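Long-range contacts in alpha-L-arabinofuranosidase B (Aspergillus kawachii, PDB 6SXT), which hydrolyses terminal non-reducing alpha-L-arabinofuranosyl residues from arabinoxylan, arabinan and related plant polysaccharides and oligosaccharides: residues C15-T21 / I75-N81; N83-P89 / Y130-T136. All coordinates share one frame; numbering follows the deposited sequence.

Interaction 1: C15-T21 / I75-N81; sequences CVAAHST and IYDQSGN
Asp77 OD1 is gripped by three donors, one of them from across the contact. Ala18 N reaches Asp77 OD1 at 3.0 Å from above the carboxylate plane, on a rather bent path (140° at the hydrogen). Ser79 supplies the other two: its backbone N, also from above the plane, closing an Asx turn, and its hydroxyl OG, 2.8 Å from Asp77 OD1 on the syn side. With CG anti to the backbone N (chi1 169°), the carboxylate of Asp77 is brought up against the backbone of Ala17 and Ala18, and OD2 is left for Asn83 N. The return bond is straighter: Gln78 N donates to Ala18 O at 2.8 Å, in the carbonyl plane. Ala18 is thus held through both its N and its O by the type I turn Asp77 to Gly80, while its CB packs on Gln78 CB at 4.1 Å.

Further along, a water accepts from Ser20 N and Gln78 NE2 and probably donates to Tyr76 O (2.7 Å); Gln78 OE1 accepts from Leu25 N. The His19 ring presents its edge to that same carbonyl, CD2 lying 3.6 Å from Tyr76 O; its nitrogens bond to Tyr164 and Asn83. Beside it, Ile75 CG2 meets His19 CB at 3.8 Å. The strand pairs with 288-296 along one edge; along the other, backbone, carboxylate and water-mediated bonds join the loop. Three N-H or O-H dipoles pointing at OD1 would probably favour an ionised Asp77.

Interaction 2: N83-P89 / Y130-T136; sequences NHLTQAP and YRNNEAT
Thr86 and Arg131 form an antiparallel hydrogen-bonded pair, the start of a short edge ladder in which strand 86-87 borders 130-132 in the four-stranded sheet completed by 273-276 and 166-167. Thr86 N gives a nearly straight bond to Arg131 O at 3.1 Å, and Arg131 N returns one to Thr86 O at 2.9 Å. The same Thr86 O takes a CA-H contact from Tyr130, whose CB packs against Leu85 CB at 3.9 Å.

Beyond the ladder, side chains take over from the backbone. Asn132 has CG anti to its own N (chi1 -173°), which carries ND2 across to His84 O at 2.8 Å, while OD1 turns back to Glu134 N in an Asx turn. At the far end Asn83 pairs its amide with the backbone of Thr136: OD1 accepts from Thr136 N, and ND2 donates to Thr136 O at 2.8 Å with the acceptor in the amide plane. ND2 also bonds Val16 O.

On the ladder's other flank, the extended Arg131 chain crosses the Pro89 ring at about a right angle, Arg131 CD to Pro89 CD 3.9 Å. Its guanidinium is fixed from several directions: NH2 donates to Glu168 O and to Gly280 O, a substrate-binding residue next to the proton donor Asp281. Asn133 OD1 accepts from Arg131 NE at 2.8 Å, and a water links Arg131 NH1 to Pro89 O.

Overall arrangement
The two contacts come in series along the catalytic domain, interaction 1 closing at residue 81 and interaction 2 opening at 83, with centres about 11 Å apart. Interaction 1 sets a loop that follows strand 70-75 against strand 15-20 of the large antiparallel sheet, whereas interaction 2 pairs the outermost strand 86-87 with its neighbour 130-132 in the four-stranded sheet that includes 273-276. The continuous chain from 75 to 89 supplies one segment to each. Asn83 joins them directly, its O accepting from His19 NE2, and Ile274 packs against residues of both. Arg131, bonded to Gly280, extends interaction 2 to the substrate site, while interaction 1 lies away from the annotated sites.

Interaction 1: C15-T21 / I75-N81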
loop_
_atom_site.group_PDB
_atom_site.type_symbol
_atom_site.label_atom_id
_atom_site.label_comp_id
_atom_site.label_asym_id
_atom_site.label_seq_id
_atom_site.Cartn_x
_atom_site.Cartn_y
_atom_site.Cartn_z
ATOM N N CYS A 15 -23.301 4.693 -6.278
ATOM C CA CYS A 15 -22.359 4.043 -5.360
ATOM C C CYS A 15 -23.130 3.370 -4.234
ATOM O O CYS A 15 -24.072 3.971 -3.631
ATOM C CB CYS A 15 -21.409 5.053 -4.744
ATOM S SG CYS A 15 -20.360 5.820 -6.014
ATOM N N VAL A 16 -22.705 2.170 -3.897
ATOM C CA VAL A 16 -23.137 1.465 -2.681
ATOM C C VAL A 16 -21.994 1.287 -1.696
ATOM O O VAL A 16 -22.227 0.806 -0.581
ATOM C CB VAL A 16 -23.804 0.132 -3.029
ATOM C CG1 VAL A 16 -25.092 0.421 -3.790
ATOM C CG2 VAL A 16 -22.860 -0.794 -3.791
ATOM N N ALA A 17 -20.770 1.626 -2.086
ATOM C CA ALA A 17 -19.621 1.666 -1.167
ATOM C C ALA A 17 -18.667 2.669 -1.771
ATOM O O ALA A 17 -18.430 2.620 -3.000
ATOM C CB ALA A 17 -19.002 0.299 -1.036
ATOM N N ALA A 18 -18.112 3.546 -0.961
ATOM C CA ALA A 18 -17.272 4.645 -1.486
ATOM C C ALA A 18 -16.156 4.865 -0.474
ATOM O O ALA A 18 -16.424 5.267 0.681
ATOM C CB ALA A 18 -18.110 5.893 -1.665
ATOM N N HIS A 19 -14.944 4.572 -0.862
ATOM C CA HIS A 19 -13.808 4.478 0.085
ATOM C C HIS A 19 -12.648 5.367 -0.383
ATOM O O HIS A 19 -12.175 5.209 -1.516
ATOM C CB HIS A 19 -13.304 3.063 0.097
ATOM C CG HIS A 19 -14.293 2.065 0.570
ATOM N ND1 HIS A 19 -14.696 1.002 -0.227
ATOM C CD2 HIS A 19 -14.938 1.969 1.738
ATOM C CE1 HIS A 19 -15.564 0.274 0.452
ATOM N NE2 HIS A 19 -15.737 0.810 1.672
ATOM N N SER A 20 -12.171 6.266 0.462
ATOM C CA SER A 20 -10.968 7.051 0.118
ATOM C C SER A 20 -10.365 7.624 1.375
ATOM O O SER A 20 -11.101 8.164 2.213
ATOM C CB SER A 20 -11.278 8.215 -0.838
ATOM O OG SER A 20 -10.064 8.904 -1.121
ATOM N N THR A 21 -9.035 7.577 1.463
ATOM C CA THR A 21 -8.292 8.271 2.513
ATOM C C THR A 21 -7.836 9.636 2.034
ATOM O O THR A 21 -7.303 10.383 2.850
ATOM C CB THR A 21 -7.167 7.397 3.062
ATOM O OG1 THR A 21 -6.299 7.085 1.957
ATOM C CG2 THR A 21 -7.675 6.146 3.724
ATOM N N ILE A 75 -11.329 2.365 6.824
ATOM C CA ILE A 75 -11.633 3.242 5.672
ATOM C C ILE A 75 -13.157 3.282 5.613
ATOM O O ILE A 75 -13.801 2.284 5.332
ATOM C CB ILE A 75 -10.995 2.726 4.376
ATOM C CG1 ILE A 75 -9.475 2.494 4.523
ATOM C CG2 ILE A 75 -11.258 3.717 3.284
ATOM C CD1 ILE A 75 -8.906 1.536 3.516
ATOM N N TYR A 76 -13.725 4.429 5.923
ATOM C CA TYR A 76 -15.194 4.507 6.055
ATOM C C TYR A 76 -15.869 4.501 4.690
ATOM O O TYR A 76 -15.315 4.983 3.675
ATOM C CB TYR A 76 -15.586 5.762 6.855
ATOM C CG TYR A 76 -15.192 5.715 8.308
ATOM C CD1 TYR A 76 -15.783 4.811 9.173
ATOM C CD2 TYR A 76 -14.200 6.542 8.815
ATOM C CE1 TYR A 76 -15.408 4.775 10.507
ATOM C CE2 TYR A 76 -13.800 6.480 10.148
ATOM C CZ TYR A 76 -14.426 5.600 11.000
ATOM O OH TYR A 76 -14.083 5.551 12.345
ATOM N N ASP A 77 -17.057 3.924 4.631
ATOM C CA ASP A 77 -17.934 3.987 3.450
ATOM C C ASP A 77 -18.646 5.330 3.472
ATOM O O ASP A 77 -19.491 5.559 4.371
ATOM C CB ASP A 77 -18.890 2.804 3.508
ATOM C CG ASP A 77 -19.995 2.913 2.485
ATOM O OD1 ASP A 77 -19.825 3.652 1.480
ATOM O OD2 ASP A 77 -21.013 2.250 2.713
ATOM N N GLN A 78 -18.393 6.196 2.501
ATOM C CA GLN A 78 -18.995 7.540 2.438
ATOM C C GLN A 78 -20.461 7.480 1.975
ATOM O O GLN A 78 -21.146 8.510 2.043
ATOM C CB GLN A 78 -18.195 8.457 1.514
ATOM C CG GLN A 78 -16.755 8.552 1.910
ATOM C CD GLN A 78 -15.968 9.398 0.945
ATOM O OE1 GLN A 78 -16.555 10.215 0.243
ATOM N NE2 GLN A 78 -14.632 9.148 0.862
ATOM N N SER A 79 -20.938 6.342 1.474
ATOM C CA SER A 79 -22.255 6.240 0.776
ATOM C C SER A 79 -23.388 6.193 1.795
ATOM O O SER A 79 -24.547 6.383 1.356
ATOM C CB SER A 79 -22.302 5.037 -0.125
ATOM O OG SER A 79 -22.461 3.854 0.630
ATOM N N GLY A 80 -23.085 5.889 3.049
ATOM C CA GLY A 80 -24.156 5.731 4.045
ATOM C C GLY A 80 -24.653 4.315 4.150
ATOM O O GLY A 80 -25.506 4.079 5.003
ATOM N N ASN A 81 -24.123 3.368 3.387
ATOM C CA ASN A 81 -24.535 1.956 3.480
ATOM C C ASN A 81 -23.861 1.224 4.651
ATOM O O ASN A 81 -24.188 0.074 4.857
ATOM C CB ASN A 81 -24.329 1.211 2.172
ATOM C CG ASN A 81 -25.300 1.626 1.079
ATOM O OD1 ASN A 81 -24.971 2.356 0.128
ATOM N ND2 ASN A 81 -26.561 1.395 1.337
HETATM O O HOH W 1 -13.669 6.989 2.830
#

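Interaction 2: N83-P89 / Y130-T136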
loop_
_atom_site.group_PDB
_atom_site.type_symbol
_atom_site.label_atom_id
_atom_site.label_comp_id
_atom_site.label_asym_id
_atom_site.label_seq_id
_atom_site.Cartn_x
_atom_site.Cartn_y
_atom_site.Cartn_z
ATOM N N ASN A 83 -20.658 0.255 4.769
ATOM C CA ASN A 83 -19.724 -0.745 4.222
ATOM C C ASN A 83 -18.272 -0.373 4.537
ATOM O O ASN A 83 -17.412 -0.403 3.622
ATOM C CB ASN A 83 -19.962 -0.958 2.725
ATOM C CG ASN A 83 -21.349 -1.502 2.495
ATOM O OD1 ASN A 83 -21.816 -2.295 3.346
ATOM N ND2 ASN A 83 -21.982 -1.171 1.371
ATOM N N HIS A 84 -17.974 -0.033 5.772
ATOM C CA HIS A 84 -16.616 0.397 6.174
ATOM C C HIS A 84 -15.657 -0.786 6.083
ATOM O O HIS A 84 -16.026 -1.947 6.364
ATOM C CB HIS A 84 -16.663 0.909 7.606
ATOM C CG HIS A 84 -17.793 1.819 7.891
ATOM N ND1 HIS A 84 -18.071 2.937 7.137
ATOM C CD2 HIS A 84 -18.685 1.791 8.919
ATOM C CE1 HIS A 84 -19.108 3.557 7.676
ATOM N NE2 HIS A 84 -19.530 2.849 8.764
ATOM N N LEU A 85 -14.434 -0.517 5.634
ATOM C CA LEU A 85 -13.385 -1.545 5.549
ATOM C C LEU A 85 -12.545 -1.551 6.821
ATOM O O LEU A 85 -12.043 -0.500 7.244
ATOM C CB LEU A 85 -12.501 -1.252 4.341
ATOM C CG LEU A 85 -13.182 -1.326 3.005
ATOM C CD1 LEU A 85 -12.218 -0.930 1.894
ATOM C CD2 LEU A 85 -13.721 -2.700 2.740
ATOM N N THR A 86 -12.424 -2.726 7.434
ATOM C CA THR A 86 -11.694 -2.947 8.683
ATOM C C THR A 86 -10.650 -4.062 8.489
ATOM O O THR A 86 -10.590 -4.745 7.431
ATOM C CB THR A 86 -12.671 -3.230 9.839
ATOM O OG1 THR A 86 -13.356 -4.440 9.518
ATOM C CG2 THR A 86 -13.591 -2.066 10.122
ATOM N N GLN A 87 -9.854 -4.275 9.501
ATOM C CA GLN A 87 -8.738 -5.246 9.445
ATOM C C GLN A 87 -9.266 -6.588 8.950
ATOM O O GLN A 87 -10.221 -7.114 9.536
ATOM C CB GLN A 87 -8.102 -5.360 10.823
ATOM C CG GLN A 87 -6.758 -6.068 10.833
ATOM C CD GLN A 87 -6.109 -6.003 12.204
ATOM O OE1 GLN A 87 -6.681 -5.436 13.168
ATOM N NE2 GLN A 87 -4.886 -6.513 12.319
ATOM N N ALA A 88 -8.693 -7.146 7.889
ATOM C CA ALA A 88 -9.249 -8.338 7.264
ATOM C C ALA A 88 -8.962 -9.539 8.168
ATOM O O ALA A 88 -7.862 -9.744 8.703
ATOM C CB ALA A 88 -8.711 -8.561 5.903
ATOM N N PRO A 89 -9.982 -10.423 8.269
ATOM C CA PRO A 89 -9.843 -11.626 9.095
ATOM C C PRO A 89 -9.194 -12.786 8.378
ATOM O O PRO A 89 -9.168 -12.891 7.162
ATOM C CB PRO A 89 -11.319 -11.952 9.369
ATOM C CG PRO A 89 -12.035 -11.565 8.096
ATOM C CD PRO A 89 -11.312 -10.280 7.684
ATOM N N TYR A 130 -7.806 -5.365 4.125
ATOM C CA TYR A 130 -9.060 -4.857 4.680
ATOM C C TYR A 130 -10.243 -5.603 4.065
ATOM O O TYR A 130 -10.174 -6.123 2.937
ATOM C CB TYR A 130 -9.223 -3.354 4.407
ATOM C CG TYR A 130 -8.177 -2.482 5.058
ATOM C CD1 TYR A 130 -6.958 -2.253 4.456
ATOM C CD2 TYR A 130 -8.392 -1.890 6.292
ATOM C CE1 TYR A 130 -5.975 -1.505 5.063
ATOM C CE2 TYR A 130 -7.428 -1.099 6.923
ATOM C CZ TYR A 130 -6.206 -0.915 6.293
ATOM O OH TYR A 130 -5.217 -0.174 6.886
ATOM N N ARG A 131 -11.359 -5.593 4.796
ATOM C CA ARG A 131 -12.549 -6.362 4.364
ATOM C C ARG A 131 -13.792 -5.869 5.035
ATOM O O ARG A 131 -13.703 -5.289 6.153
ATOM C CB ARG A 131 -12.316 -7.846 4.688
ATOM C CG ARG A 131 -13.253 -8.821 4.036
ATOM C CD ARG A 131 -12.701 -10.261 4.088
ATOM N NE ARG A 131 -13.398 -11.062 3.133
ATOM C CZ ARG A 131 -12.852 -11.914 2.309
ATOM N NH1 ARG A 131 -11.558 -12.199 2.398
ATOM N NH2 ARG A 131 -13.581 -12.499 1.391
ATOM N N ASN A 132 -14.922 -6.168 4.406
ATOM C CA ASN A 132 -16.251 -6.033 5.061
ATOM C C ASN A 132 -17.067 -7.224 4.567
ATOM O O ASN A 132 -17.395 -7.242 3.395
ATOM C CB ASN A 132 -16.943 -4.720 4.792
ATOM C CG ASN A 132 -18.209 -4.567 5.627
ATOM O OD1 ASN A 132 -18.936 -5.539 5.820
ATOM N ND2 ASN A 132 -18.447 -3.392 6.161
ATOM N N ASN A 133 -17.288 -8.212 5.441
ATOM C CA ASN A 133 -18.091 -9.405 5.099
ATOM C C ASN A 133 -19.573 -9.226 5.440
ATOM O O ASN A 133 -20.325 -10.200 5.219
ATOM C CB ASN A 133 -17.503 -10.633 5.772
ATOM C CG ASN A 133 -16.232 -11.100 5.105
ATOM O OD1 ASN A 133 -16.047 -10.913 3.901
ATOM N ND2 ASN A 133 -15.340 -11.732 5.865
ATOM N N GLU A 134 -19.975 -8.087 5.955
ATOM C CA GLU A 134 -21.396 -7.801 6.292
ATOM C C GLU A 134 -21.920 -6.605 5.495
ATOM O O GLU A 134 -22.477 -5.671 6.070
ATOM C CB GLU A 134 -21.483 -7.588 7.800
ATOM C CG GLU A 134 -21.046 -8.829 8.569
ATOM C CD GLU A 134 -21.033 -8.706 10.091
ATOM O OE1 GLU A 134 -21.319 -7.607 10.613
ATOM O OE2 GLU A 134 -20.730 -9.718 10.754
ATOM N N ALA A 135 -21.562 -6.538 4.226
ATOM C CA ALA A 135 -21.835 -5.380 3.376
ATOM C C ALA A 135 -23.277 -5.394 2.929
ATOM O O ALA A 135 -23.861 -6.496 2.793
ATOM C CB ALA A 135 -20.910 -5.381 2.172
ATOM N N THR A 136 -23.844 -4.233 2.779
ATOM C CA THR A 136 -25.236 -4.145 2.294
ATOM C C THR A 136 -25.296 -3.264 1.067
ATOM O O THR A 136 -24.505 -2.319 0.885
ATOM C CB THR A 136 -26.142 -3.794 3.472
ATOM O OG1 THR A 136 -25.708 -2.524 3.877
ATOM C CG2 THR A 136 -26.002 -4.727 4.652
HETATM O O HOH W 2 -23.270 -2.537 5.715
HETATM O O HOH W 3 -15.849 -3.988 8.337
HETATM O O HOH W 4 -13.004 -7.202 8.154
HETATM O O HOH W 5 -9.841 -11.754 4.738
#